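PDB 3WXB: nadb-ler3 from Gallus gallus, which catalyses the NAD(P)H-dependent reduction of carbonyl compounds, as a carbonyl reductase of the short-chain dehydrogenase/reductase family. Local coordinates for residues A[217-228]-A[261-272]; A[39-47]-A[70-81]. All blocks are in the same frame, centred on the assembly; numbering follows the deposited sequence.

In the fold
From the N terminus, contact 2 comes first: helix 37-47 is followed by strand 55-60, and the chain then brings helix 69-77 and the turn into strand 81-85 back against it, closing the alpha-beta-alpha connection that runs through strand 55-60. Contact 1 opens only after contact 2 has closed, so the two run in series, neither nested nor crossed. It closes the last loop, in which the chain leaves strand 222-227, passes through helix 247-260 and returns as strand 269-271 alongside. The centres of the two contacts lie about 25 Å apart on opposite sides of the chain's centre. Contact 2 pairs two helices near the 81-85 edge of the parallel sheet; contact 1 zips up its other edge.

Contact 1 of 2, residues A[217-228]-A[261-272]; sequences REHGIFCVALHP and LSEKDSGAFLNW. With NDP (NADPH dihydro-nicotinamide-adenine-dinucleotide phosphate), chain C.
Backbone bonds carry the pairing of A225, L226 and H227 with F269, L270 and N271. A225 N gives a nearly straight bond to A268 O (3.0 Å, 174°), L270 N returns one to A225 O, and H227 N reaches L270 O at 2.8 Å, the parallel pattern. Before the strand, G267 N in the type II turn 265-268 meets C223 O at 2.6 Å, tilted from the carbonyl plane. S266 holds the same end by its side chain: with OG anti to the backbone N (chi1 -165°), it accepts from C223 N at 3.2 Å and donates to a water that in turn donates to I221 O.

Apolar contacts run beside this ladder. The F222 ring reaches the residues from L261 to S266, its CZ 3.6 Å from L261 CD1, the two side chains crossing at about a right angle. V224 CG2 meets L270 CD2, whereas A225 CB meets F269 CD1 (3.8 Å) on the other sheet face, where F269 also touches N206 of helix 196-216. Beyond the ladder, P228 CG lies 3.4 Å from C6N of the NADPH nicotinamide. Such a parallel edge, ending at the cofactor, belongs to the seven-stranded Rossmann fold of short-chain dehydrogenases/reductases.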
loop_
_atom_site.group_PDB
_atom_site.type_symbol
_atom_site.label_atom_id
_atom_site.label_comp_id
_atom_site.label_asym_id
_atom_site.label_seq_id
_atom_site.Cartn_x
_atom_site.Cartn_y
_atom_site.Cartn_z
ATOM N N ARG A 217 -2.207 18.086 -9.473
ATOM C CA ARG A 217 -2.830 18.483 -10.752
ATOM C C ARG A 217 -2.861 20.028 -10.868
ATOM O O ARG A 217 -2.538 20.590 -11.919
ATOM C CB ARG A 217 -4.269 17.935 -10.866
ATOM C CG ARG A 217 -5.050 18.419 -12.112
ATOM C CD ARG A 217 -6.469 17.858 -12.149
ATOM N NE ARG A 217 -6.661 16.980 -13.309
ATOM C CZ ARG A 217 -6.698 15.637 -13.292
ATOM N NH1 ARG A 217 -6.582 14.943 -12.142
ATOM N NH2 ARG A 217 -6.864 14.982 -14.452
ATOM N N GLU A 218 -3.201 20.697 -9.764
ATOM C CA GLU A 218 -3.294 22.155 -9.745
ATOM C C GLU A 218 -1.918 22.788 -10.091
ATOM O O GLU A 218 -1.854 23.930 -10.570
ATOM C CB GLU A 218 -3.811 22.649 -8.391
ATOM C CG GLU A 218 -2.822 22.466 -7.251
ATOM C CD GLU A 218 -3.494 22.427 -5.880
ATOM O OE1 GLU A 218 -3.211 23.340 -5.087
ATOM O OE2 GLU A 218 -4.284 21.489 -5.598
ATOM N N HIS A 219 -0.838 22.029 -9.877
ATOM C CA HIS A 219 0.498 22.492 -10.173
ATOM C C HIS A 219 0.978 22.265 -11.611
ATOM O O HIS A 219 2.100 22.669 -11.943
ATOM C CB HIS A 219 1.472 21.829 -9.222
ATOM C CG HIS A 219 1.285 22.237 -7.787
ATOM N ND1 HIS A 219 1.450 21.354 -6.734
ATOM C CD2 HIS A 219 0.997 23.437 -7.234
ATOM C CE1 HIS A 219 1.260 21.995 -5.591
ATOM N NE2 HIS A 219 0.970 23.258 -5.868
ATOM N N GLY A 220 0.177 21.574 -12.418
ATOM C CA GLY A 220 0.575 21.165 -13.766
ATOM C C GLY A 220 1.451 19.899 -13.843
ATOM O O GLY A 220 2.147 19.693 -14.826
ATOM N N ILE A 221 1.381 19.036 -12.833
ATOM C CA ILE A 221 2.224 17.824 -12.792
ATOM C C ILE A 221 1.414 16.549 -13.039
ATOM O O ILE A 221 0.417 16.311 -12.358
ATOM C CB ILE A 221 2.929 17.737 -11.417
ATOM C CG1 ILE A 221 3.823 18.966 -11.297
ATOM C CG2 ILE A 221 3.713 16.388 -11.339
ATOM C CD1 ILE A 221 4.455 19.150 -9.948
ATOM N N PHE A 222 1.824 15.760 -14.016
ATOM C CA PHE A 222 1.168 14.525 -14.389
ATOM C C PHE A 222 1.755 13.389 -13.533
ATOM O O PHE A 222 2.945 13.415 -13.248
ATOM C CB PHE A 222 1.505 14.265 -15.859
ATOM C CG PHE A 222 0.939 13.005 -16.385
ATOM C CD1 PHE A 222 -0.362 12.938 -16.823
ATOM C CD2 PHE A 222 1.691 11.865 -16.396
ATOM C CE1 PHE A 222 -0.880 11.718 -17.312
ATOM C CE2 PHE A 222 1.174 10.635 -16.876
ATOM C CZ PHE A 222 -0.120 10.572 -17.345
ATOM N N CYS A 223 0.937 12.412 -13.125
ATOM C CA CYS A 223 1.435 11.249 -12.351
ATOM C C CYS A 223 0.845 9.968 -12.883
ATOM O O CYS A 223 -0.333 9.950 -13.305
ATOM C CB CYS A 223 1.064 11.375 -10.869
ATOM S SG CYS A 223 1.580 12.866 -10.109
ATOM N N VAL A 224 1.610 8.882 -12.886
ATOM C CA VAL A 224 1.089 7.624 -13.413
ATOM C C VAL A 224 1.889 6.462 -12.791
ATOM O O VAL A 224 3.043 6.676 -12.443
ATOM C CB VAL A 224 1.186 7.525 -14.950
ATOM C CG1 VAL A 224 2.660 7.430 -15.457
ATOM C CG2 VAL A 224 0.359 6.345 -15.462
ATOM N N ALA A 225 1.266 5.294 -12.648
ATOM C CA ALA A 225 1.928 4.077 -12.136
ATOM C C ALA A 225 2.048 3.168 -13.338
ATOM O O ALA A 225 1.032 2.993 -14.045
ATOM C CB ALA A 225 1.007 3.396 -11.086
ATOM N N LEU A 226 3.217 2.572 -13.584
ATOM C CA LEU A 226 3.394 1.606 -14.673
ATOM C C LEU A 226 3.791 0.215 -14.201
ATOM O O LEU A 226 4.668 0.062 -13.324
ATOM C CB LEU A 226 4.523 2.069 -15.617
ATOM C CG LEU A 226 4.350 3.428 -16.314
ATOM C CD1 LEU A 226 5.493 3.715 -17.283
ATOM C CD2 LEU A 226 3.015 3.480 -16.997
ATOM N N HIS A 227 3.189 -0.790 -14.782
ATOM C CA HIS A 227 3.683 -2.135 -14.648
ATOM C C HIS A 227 4.567 -2.422 -15.846
ATOM O O HIS A 227 4.085 -2.310 -16.984
ATOM C CB HIS A 227 2.500 -3.119 -14.639
ATOM C CG HIS A 227 2.929 -4.549 -14.627
ATOM N ND1 HIS A 227 3.789 -5.046 -13.656
ATOM C CD2 HIS A 227 2.678 -5.573 -15.478
ATOM C CE1 HIS A 227 4.039 -6.320 -13.919
ATOM N NE2 HIS A 227 3.376 -6.666 -15.011
ATOM N N PRO A 228 5.858 -2.789 -15.622
ATOM C CA PRO A 228 6.883 -2.957 -16.661
ATOM C C PRO A 228 6.817 -4.297 -17.292
ATOM O O PRO A 228 7.541 -4.564 -18.224
ATOM C CB PRO A 228 8.196 -2.763 -15.900
ATOM C CG PRO A 228 7.860 -3.255 -14.514
ATOM C CD PRO A 228 6.456 -2.861 -14.246
ATOM N N LEU A 261 0.546 9.747 -23.330
ATOM C CA LEU A 261 -0.381 10.090 -22.256
ATOM C C LEU A 261 -0.743 11.579 -22.219
ATOM O O LEU A 261 0.130 12.450 -22.440
ATOM C CB LEU A 261 0.230 9.717 -20.866
ATOM C CG LEU A 261 0.613 8.226 -20.723
ATOM C CD1 LEU A 261 1.207 7.905 -19.324
ATOM C CD2 LEU A 261 -0.586 7.306 -21.009
ATOM N N SER A 262 -1.997 11.883 -21.848
ATOM C CA SER A 262 -2.384 13.253 -21.648
ATOM C C SER A 262 -3.089 13.371 -20.335
ATOM O O SER A 262 -3.136 12.410 -19.524
ATOM C CB SER A 262 -3.279 13.764 -22.777
ATOM O OG SER A 262 -4.466 13.029 -22.726
ATOM N N GLU A 263 -3.606 14.555 -20.081
ATOM C CA GLU A 263 -4.063 14.804 -18.737
ATOM C C GLU A 263 -5.208 13.901 -18.322
ATOM O O GLU A 263 -5.371 13.676 -17.124
ATOM C CB GLU A 263 -4.358 16.283 -18.461
ATOM C CG GLU A 263 -5.812 16.684 -18.498
ATOM C CD GLU A 263 -6.093 17.488 -19.729
ATOM O OE1 GLU A 263 -6.936 18.429 -19.640
ATOM O OE2 GLU A 263 -5.444 17.200 -20.775
ATOM N N LYS A 264 -5.982 13.370 -19.280
ATOM C CA LYS A 264 -7.041 12.438 -18.873
ATOM C C LYS A 264 -6.462 11.181 -18.220
ATOM O O LYS A 264 -7.159 10.487 -17.497
ATOM C CB LYS A 264 -8.002 12.070 -19.999
ATOM C CG LYS A 264 -8.985 13.258 -20.259
ATOM C CD LYS A 264 -9.895 13.057 -21.525
ATOM C CE LYS A 264 -11.383 12.755 -21.144
ATOM N NZ LYS A 264 -11.904 11.295 -21.278
ATOM N N ASP A 265 -5.189 10.911 -18.463
ATOM C CA ASP A 265 -4.554 9.657 -17.952
ATOM C C ASP A 265 -3.848 9.822 -16.615
ATOM O O ASP A 265 -3.305 8.827 -16.072
ATOM C CB ASP A 265 -3.539 9.130 -18.950
ATOM C CG ASP A 265 -4.139 8.885 -20.310
ATOM O OD1 ASP A 265 -5.158 8.196 -20.337
ATOM O OD2 ASP A 265 -3.559 9.319 -21.331
ATOM N N SER A 266 -3.869 11.018 -16.035
ATOM C CA SER A 266 -3.122 11.261 -14.790
ATOM C C SER A 266 -3.747 10.448 -13.644
ATOM O O SER A 266 -4.950 10.526 -13.411
ATOM C CB SER A 266 -3.139 12.746 -14.436
ATOM O OG SER A 266 -2.158 13.050 -13.442
ATOM N N GLY A 267 -2.928 9.663 -12.943
ATOM C CA GLY A 267 -3.370 8.776 -11.877
ATOM C C GLY A 267 -3.792 7.384 -12.335
ATOM O O GLY A 267 -4.295 6.606 -11.496
ATOM N N ALA A 268 -3.602 7.049 -13.610
ATOM C CA ALA A 268 -3.912 5.734 -14.097
ATOM C C ALA A 268 -2.774 4.754 -13.646
ATOM O O ALA A 268 -1.707 5.197 -13.222
ATOM C CB ALA A 268 -4.020 5.681 -15.646
ATOM N N PHE A 269 -3.070 3.468 -13.784
ATOM C CA PHE A 269 -2.164 2.329 -13.603
ATOM C C PHE A 269 -2.187 1.636 -14.968
ATOM O O PHE A 269 -3.206 1.082 -15.354
ATOM C CB PHE A 269 -2.716 1.415 -12.487
ATOM C CG PHE A 269 -1.868 0.205 -12.157
ATOM C CD1 PHE A 269 -0.487 0.152 -12.420
ATOM C CD2 PHE A 269 -2.452 -0.872 -11.483
ATOM C CE1 PHE A 269 0.284 -1.026 -12.076
ATOM C CE2 PHE A 269 -1.690 -2.033 -11.116
ATOM C CZ PHE A 269 -0.307 -2.100 -11.419
ATOM N N LEU A 270 -1.052 1.631 -15.655
ATOM C CA LEU A 270 -0.963 1.136 -17.017
ATOM C C LEU A 270 0.164 0.154 -17.095
ATOM O O LEU A 270 1.105 0.253 -16.300
ATOM C CB LEU A 270 -0.592 2.318 -17.922
ATOM C CG LEU A 270 -1.599 3.357 -18.440
ATOM C CD1 LEU A 270 -3.117 3.145 -18.152
ATOM C CD2 LEU A 270 -1.124 4.811 -18.674
ATOM N N ASN A 271 0.099 -0.814 -18.001
ATOM C CA ASN A 271 1.300 -1.611 -18.254
ATOM C C ASN A 271 2.184 -1.120 -19.430
ATOM O O ASN A 271 1.832 -0.114 -20.132
ATOM C CB ASN A 271 0.986 -3.124 -18.328
ATOM C CG ASN A 271 0.454 -3.558 -19.668
ATOM O OD1 ASN A 271 0.203 -2.738 -20.544
ATOM N ND2 ASN A 271 0.312 -4.869 -19.847
ATOM N N TRP A 272 3.269 -1.861 -19.690
ATOM C CA TRP A 272 4.279 -1.470 -20.694
ATOM C C TRP A 272 3.703 -1.514 -22.102
ATOM O O TRP A 272 4.344 -0.999 -23.036
ATOM C CB TRP A 272 5.528 -2.396 -20.666
ATOM C CG TRP A 272 5.180 -3.855 -20.957
ATOM C CD1 TRP A 272 4.497 -4.733 -20.119
ATOM C CD2 TRP A 272 5.455 -4.587 -22.139
ATOM N NE1 TRP A 272 4.346 -5.929 -20.712
ATOM C CE2 TRP A 272 4.915 -5.887 -21.958
ATOM C CE3 TRP A 272 6.075 -4.271 -23.355
ATOM C CZ2 TRP A 272 4.965 -6.879 -22.954
ATOM C CZ3 TRP A 272 6.147 -5.271 -24.369
ATOM C CH2 TRP A 272 5.594 -6.558 -24.158
HETATM P PA NDP C . 16.595 -4.935 -9.841
HETATM O O1A NDP C . 16.584 -5.717 -8.569
HETATM O O2A NDP C . 17.200 -5.542 -10.958
HETATM O O5B NDP C . 17.234 -3.596 -9.663
HETATM C C5B NDP C . 16.950 -2.855 -8.442
HETATM C C4B NDP C . 17.510 -1.486 -8.612
HETATM O O4B NDP C . 17.007 -0.551 -7.508
HETATM C C3B NDP C . 19.051 -1.441 -8.480
HETATM O O3B NDP C . 19.473 -0.229 -9.235
HETATM C C2B NDP C . 19.229 -1.165 -6.977
HETATM O O2B NDP C . 20.516 -0.609 -6.629
HETATM C C1B NDP C . 18.125 -0.099 -6.734
HETATM N N9A NDP C . 17.772 -0.041 -5.216
HETATM C C8A NDP C . 17.231 -0.979 -4.400
HETATM N N7A NDP C . 17.150 -0.463 -3.158
HETATM C C5A NDP C . 17.753 0.715 -3.159
HETATM C C6A NDP C . 17.955 1.626 -2.192
HETATM N N6A NDP C . 17.552 1.348 -0.939
HETATM N N1A NDP C . 18.539 2.801 -2.482
HETATM C C2A NDP C . 18.896 3.099 -3.773
HETATM N N3A NDP C . 18.702 2.138 -4.756
HETATM C C4A NDP C . 18.100 0.997 -4.435
HETATM O O3 NDP C . 15.003 -4.603 -10.066
HETATM P PN NDP C . 14.327 -4.331 -11.508
HETATM O O1N NDP C . 13.764 -5.592 -11.973
HETATM O O2N NDP C . 15.210 -3.517 -12.365
HETATM O O5D NDP C . 13.084 -3.438 -10.943
HETATM C C5D NDP C . 12.992 -2.002 -11.035
HETATM C C4D NDP C . 11.556 -1.598 -10.668
HETATM O O4D NDP C . 10.647 -2.310 -11.495
HETATM C C3D NDP C . 11.261 -2.076 -9.217
HETATM O O3D NDP C . 10.514 -1.020 -8.624
HETATM C C2D NDP C . 10.437 -3.290 -9.363
HETATM O O2D NDP C . 9.570 -3.485 -8.248
HETATM C C1D NDP C . 9.670 -2.995 -10.629
HETATM N N1N NDP C . 9.166 -4.242 -11.260
HETATM C C2N NDP C . 10.015 -5.240 -11.761
HETATM C C3N NDP C . 9.482 -6.392 -12.349
HETATM C C7N NDP C . 10.291 -7.394 -12.918
HETATM O O7N NDP C . 9.759 -8.400 -13.391
HETATM N N7N NDP C . 11.632 -7.137 -13.029
HETATM C C4N NDP C . 8.085 -6.580 -12.390
HETATM C C5N NDP C . 7.204 -5.614 -11.889
HETATM C C6N NDP C . 7.721 -4.451 -11.294
HETATM P P2B NDP C . 21.752 -1.605 -6.166
HETATM O O1X NDP C . 22.478 -0.596 -5.382
HETATM O O2X NDP C . 22.273 -2.057 -7.464
HETATM O O3X NDP C . 21.095 -2.651 -5.336
HETATM O O HOH W 1 -2.037 15.187 -12.046
#

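Contact 2 of 2, residues A[39-47]-A[70-81]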
loop_
_atom_site.group_PDB
_atom_site.type_symbol
_atom_site.label_atom_id
_atom_site.label_comp_id
_atom_site.label_asym_id
_atom_site.label_seq_id
_atom_site.Cartn_x
_atom_site.Cartn_y
_atom_site.Cartn_z
ATOM N N GLY A 39 15.950 0.216 -14.513
ATOM C CA GLY A 39 16.526 1.571 -14.332
ATOM C C GLY A 39 17.665 1.863 -15.337
ATOM O O GLY A 39 17.651 2.916 -16.016
ATOM N N LEU A 40 18.618 0.934 -15.469
ATOM C CA LEU A 40 19.677 1.080 -16.506
ATOM C C LEU A 40 19.070 1.163 -17.924
ATOM O O LEU A 40 19.467 2.044 -18.717
ATOM C CB LEU A 40 20.749 -0.029 -16.402
ATOM C CG LEU A 40 21.929 0.063 -17.403
ATOM C CD1 LEU A 40 22.707 1.392 -17.274
ATOM C CD2 LEU A 40 22.843 -1.147 -17.263
ATOM N N GLY A 41 18.092 0.294 -18.217
ATOM C CA GLY A 41 17.317 0.399 -19.458
ATOM C C GLY A 41 16.736 1.791 -19.708
ATOM O O GLY A 41 16.883 2.352 -20.800
ATOM N N PHE A 42 16.083 2.372 -18.702
ATOM C CA PHE A 42 15.570 3.711 -18.852
ATOM C C PHE A 42 16.659 4.678 -19.310
ATOM O O PHE A 42 16.436 5.487 -20.251
ATOM C CB PHE A 42 14.920 4.242 -17.566
ATOM C CG PHE A 42 13.443 3.889 -17.459
ATOM C CD1 PHE A 42 12.536 4.404 -18.388
ATOM C CD2 PHE A 42 12.971 3.058 -16.446
ATOM C CE1 PHE A 42 11.186 4.084 -18.312
ATOM C CE2 PHE A 42 11.625 2.719 -16.337
ATOM C CZ PHE A 42 10.701 3.267 -17.305
ATOM N N VAL A 43 17.827 4.593 -18.670
ATOM C CA VAL A 43 18.948 5.523 -18.992
ATOM C C VAL A 43 19.407 5.387 -20.433
ATOM O O VAL A 43 19.499 6.411 -21.151
ATOM C CB VAL A 43 20.109 5.445 -17.960
ATOM C CG1 VAL A 43 21.381 6.148 -18.488
ATOM C CG2 VAL A 43 19.618 6.136 -16.661
ATOM N N GLN A 44 19.662 4.157 -20.853
ATOM C CA GLN A 44 20.100 3.864 -22.218
ATOM C C GLN A 44 19.058 4.322 -23.272
ATOM O O GLN A 44 19.398 4.848 -24.335
ATOM C CB GLN A 44 20.324 2.352 -22.379
ATOM C CG GLN A 44 21.423 1.740 -21.426
ATOM C CD GLN A 44 21.441 0.271 -21.470
ATOM O OE1 GLN A 44 20.381 -0.393 -21.561
ATOM N NE2 GLN A 44 22.651 -0.298 -21.414
ATOM N N HIS A 45 17.775 4.058 -22.996
ATOM C CA HIS A 45 16.717 4.437 -23.936
ATOM C C HIS A 45 16.506 5.925 -23.975
ATOM O O HIS A 45 16.262 6.509 -25.086
ATOM C CB HIS A 45 15.416 3.658 -23.654
ATOM C CG HIS A 45 15.459 2.251 -24.161
ATOM N ND1 HIS A 45 14.658 1.800 -25.189
ATOM C CD2 HIS A 45 16.201 1.188 -23.772
ATOM C CE1 HIS A 45 14.905 0.513 -25.410
ATOM N NE2 HIS A 45 15.845 0.125 -24.566
ATOM N N LEU A 46 16.607 6.567 -22.806
ATOM C CA LEU A 46 16.489 8.028 -22.758
ATOM C C LEU A 46 17.618 8.691 -23.533
ATOM O O LEU A 46 17.405 9.727 -24.191
ATOM C CB LEU A 46 16.516 8.568 -21.343
ATOM C CG LEU A 46 15.248 8.871 -20.497
ATOM C CD1 LEU A 46 13.884 8.857 -21.224
ATOM C CD2 LEU A 46 15.216 8.115 -19.154
ATOM N N LEU A 47 18.818 8.114 -23.424
ATOM C CA LEU A 47 19.975 8.700 -24.113
ATOM C C LEU A 47 19.846 8.542 -25.610
ATOM O O LEU A 47 20.312 9.391 -26.345
ATOM C CB LEU A 47 21.293 8.113 -23.575
ATOM C CG LEU A 47 21.606 8.496 -22.120
ATOM C CD1 LEU A 47 22.711 7.575 -21.536
ATOM C CD2 LEU A 47 21.992 9.958 -22.019
ATOM N N GLU A 70 28.814 -0.288 -15.460
ATOM C CA GLU A 70 28.313 -0.074 -16.805
ATOM C C GLU A 70 27.749 1.342 -16.972
ATOM O O GLU A 70 27.873 1.945 -18.049
ATOM C CB GLU A 70 27.367 -1.174 -17.254
ATOM C CG GLU A 70 27.627 -1.580 -18.691
ATOM C CD GLU A 70 26.336 -1.564 -19.495
ATOM O OE1 GLU A 70 25.433 -2.389 -19.183
ATOM O OE2 GLU A 70 26.212 -0.710 -20.426
ATOM N N LEU A 71 27.227 1.914 -15.883
ATOM C CA LEU A 71 26.777 3.323 -15.881
ATOM C C LEU A 71 27.895 4.303 -16.106
ATOM O O LEU A 71 27.715 5.301 -16.800
ATOM C CB LEU A 71 26.135 3.728 -14.555
ATOM C CG LEU A 71 24.650 4.038 -14.380
ATOM C CD1 LEU A 71 24.368 4.744 -12.999
ATOM C CD2 LEU A 71 23.956 4.820 -15.593
ATOM N N GLN A 72 29.011 4.081 -15.415
ATOM C CA GLN A 72 30.187 4.929 -15.556
ATOM C C GLN A 72 30.703 4.869 -16.999
ATOM O O GLN A 72 31.179 5.858 -17.527
ATOM C CB GLN A 72 31.271 4.465 -14.569
ATOM C CG GLN A 72 30.970 4.816 -13.110
ATOM C CD GLN A 72 30.902 6.315 -12.842
ATOM O OE1 GLN A 72 31.104 7.128 -13.734
ATOM N NE2 GLN A 72 30.587 6.680 -11.614
ATOM N N LYS A 73 30.594 3.701 -17.616
ATOM C CA LYS A 73 30.989 3.513 -19.008
ATOM C C LYS A 73 30.154 4.458 -19.833
ATOM O O LYS A 73 30.680 5.377 -20.456
ATOM C CB LYS A 73 30.678 2.097 -19.438
ATOM C CG LYS A 73 31.723 1.416 -20.254
ATOM C CD LYS A 73 31.758 -0.081 -19.881
ATOM C CE LYS A 73 32.635 -0.325 -18.651
ATOM N NZ LYS A 73 32.430 -1.667 -18.013
ATOM N N LEU A 74 28.830 4.276 -19.760
ATOM C CA LEU A 74 27.890 5.141 -20.456
ATOM C C LEU A 74 28.197 6.616 -20.284
ATOM O O LEU A 74 28.155 7.388 -21.265
ATOM C CB LEU A 74 26.447 4.878 -19.992
ATOM C CG LEU A 74 25.603 3.787 -20.649
ATOM C CD1 LEU A 74 24.214 3.811 -19.983
ATOM C CD2 LEU A 74 25.498 3.947 -22.213
ATOM N N ALA A 75 28.486 7.010 -19.048
ATOM C CA ALA A 75 28.705 8.411 -18.716
ATOM C C ALA A 75 29.930 9.009 -19.407
ATOM O O ALA A 75 29.929 10.207 -19.773
ATOM C CB ALA A 75 28.818 8.583 -17.239
ATOM N N SER A 76 30.978 8.187 -19.561
ATOM C CA SER A 76 32.207 8.626 -20.260
ATOM C C SER A 76 31.905 8.980 -21.728
ATOM O O SER A 76 32.549 9.869 -22.300
ATOM C CB SER A 76 33.305 7.548 -20.154
ATOM O OG SER A 76 32.975 6.390 -20.923
ATOM N N LYS A 77 30.925 8.281 -22.320
ATOM C CA LYS A 77 30.451 8.523 -23.686
ATOM C C LYS A 77 29.288 9.533 -23.879
ATOM O O LYS A 77 29.034 9.963 -25.005
ATOM C CB LYS A 77 30.022 7.204 -24.331
ATOM C CG LYS A 77 31.135 6.216 -24.595
ATOM C CD LYS A 77 30.657 5.256 -25.668
ATOM C CE LYS A 77 31.809 4.634 -26.449
ATOM N NZ LYS A 77 32.277 3.359 -25.814
ATOM N N HIS A 78 28.555 9.883 -22.820
ATOM C CA HIS A 78 27.442 10.840 -22.954
ATOM C C HIS A 78 27.539 12.001 -21.990
ATOM O O HIS A 78 27.341 11.821 -20.780
ATOM C CB HIS A 78 26.081 10.139 -22.827
ATOM C CG HIS A 78 25.924 8.993 -23.762
ATOM N ND1 HIS A 78 25.366 9.117 -25.013
ATOM C CD2 HIS A 78 26.268 7.688 -23.630
ATOM C CE1 HIS A 78 25.385 7.939 -25.617
ATOM N NE2 HIS A 78 25.927 7.056 -24.797
ATOM N N PRO A 79 27.842 13.212 -22.524
ATOM C CA PRO A 79 27.993 14.347 -21.640
ATOM C C PRO A 79 26.668 14.753 -20.991
ATOM O O PRO A 79 26.686 15.441 -19.996
ATOM C CB PRO A 79 28.537 15.464 -22.554
ATOM C CG PRO A 79 28.284 15.012 -23.942
ATOM C CD PRO A 79 28.330 13.500 -23.886
ATOM N N ASN A 80 25.535 14.319 -21.564
ATOM C CA ASN A 80 24.217 14.635 -20.960
ATOM C C ASN A 80 23.849 13.715 -19.749
ATOM O O ASN A 80 22.940 14.029 -18.971
ATOM C CB ASN A 80 23.118 14.677 -22.021
ATOM C CG ASN A 80 23.099 13.460 -22.908
ATOM O OD1 ASN A 80 22.087 13.207 -23.598
ATOM N ND2 ASN A 80 24.198 12.688 -22.923
ATOM N N LEU A 81 24.596 12.631 -19.574
ATOM C CA LEU A 81 24.436 11.720 -18.423
ATOM C C LEU A 81 25.153 12.171 -17.158
ATOM O O LEU A 81 26.398 12.224 -17.139
ATOM C CB LEU A 81 24.926 10.309 -18.791
ATOM C CG LEU A 81 24.795 9.191 -17.717
ATOM C CD1 LEU A 81 23.348 9.150 -17.128
ATOM C CD2 LEU A 81 25.127 7.851 -18.329
#
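L74 pushes its CD1 methyl between L40, V43, Q44 and L47, a knob-into-hole fit that forms the tight part of this contact. CD1 is 3.8 Å from Q44 CG and 3.9 Å from L40 CD1, so it touches both an aliphatic stem and a branched end. No hydrogen bond crosses between 39-47 and 70-81; apolar side chains fill the gap between axes 11.5 Å apart and inclined by only 12°. On the buried flank V43 CG1, placed anti to its own backbone nitrogen (chi1 166°), meets L81 CD1 at 3.8 Å and also touches L71 CD2. L47 closes the C-terminal end: its CD1 sits over one face of the H78 imidazole, offset toward the rim, and also lies 4.0 Å from L81 CD2.

The solvent side is looser and polar. E70, exposed and with its chain bent at chi2, brings OE1 to 3.5 Å from L40 CD2, a carboxylate against a methyl. Its OE2 stays 3.7 Å from Q44 NE2, with the amide and carboxylate planes 50° apart. Replacing L40 by an alanine would probably open a gap beside L74 and L71 and leave E70 without the methyl against which its carboxylate rests.

Behind the pair, V43, L71 and L81 all touch A58 of strand 55-60, and L47 reaches V56. L71 also packs on I83 of strand 81-85. Both helices thus lie on the sheet, while F42 and L46 carry helix 37-47 onward to helix 247-260.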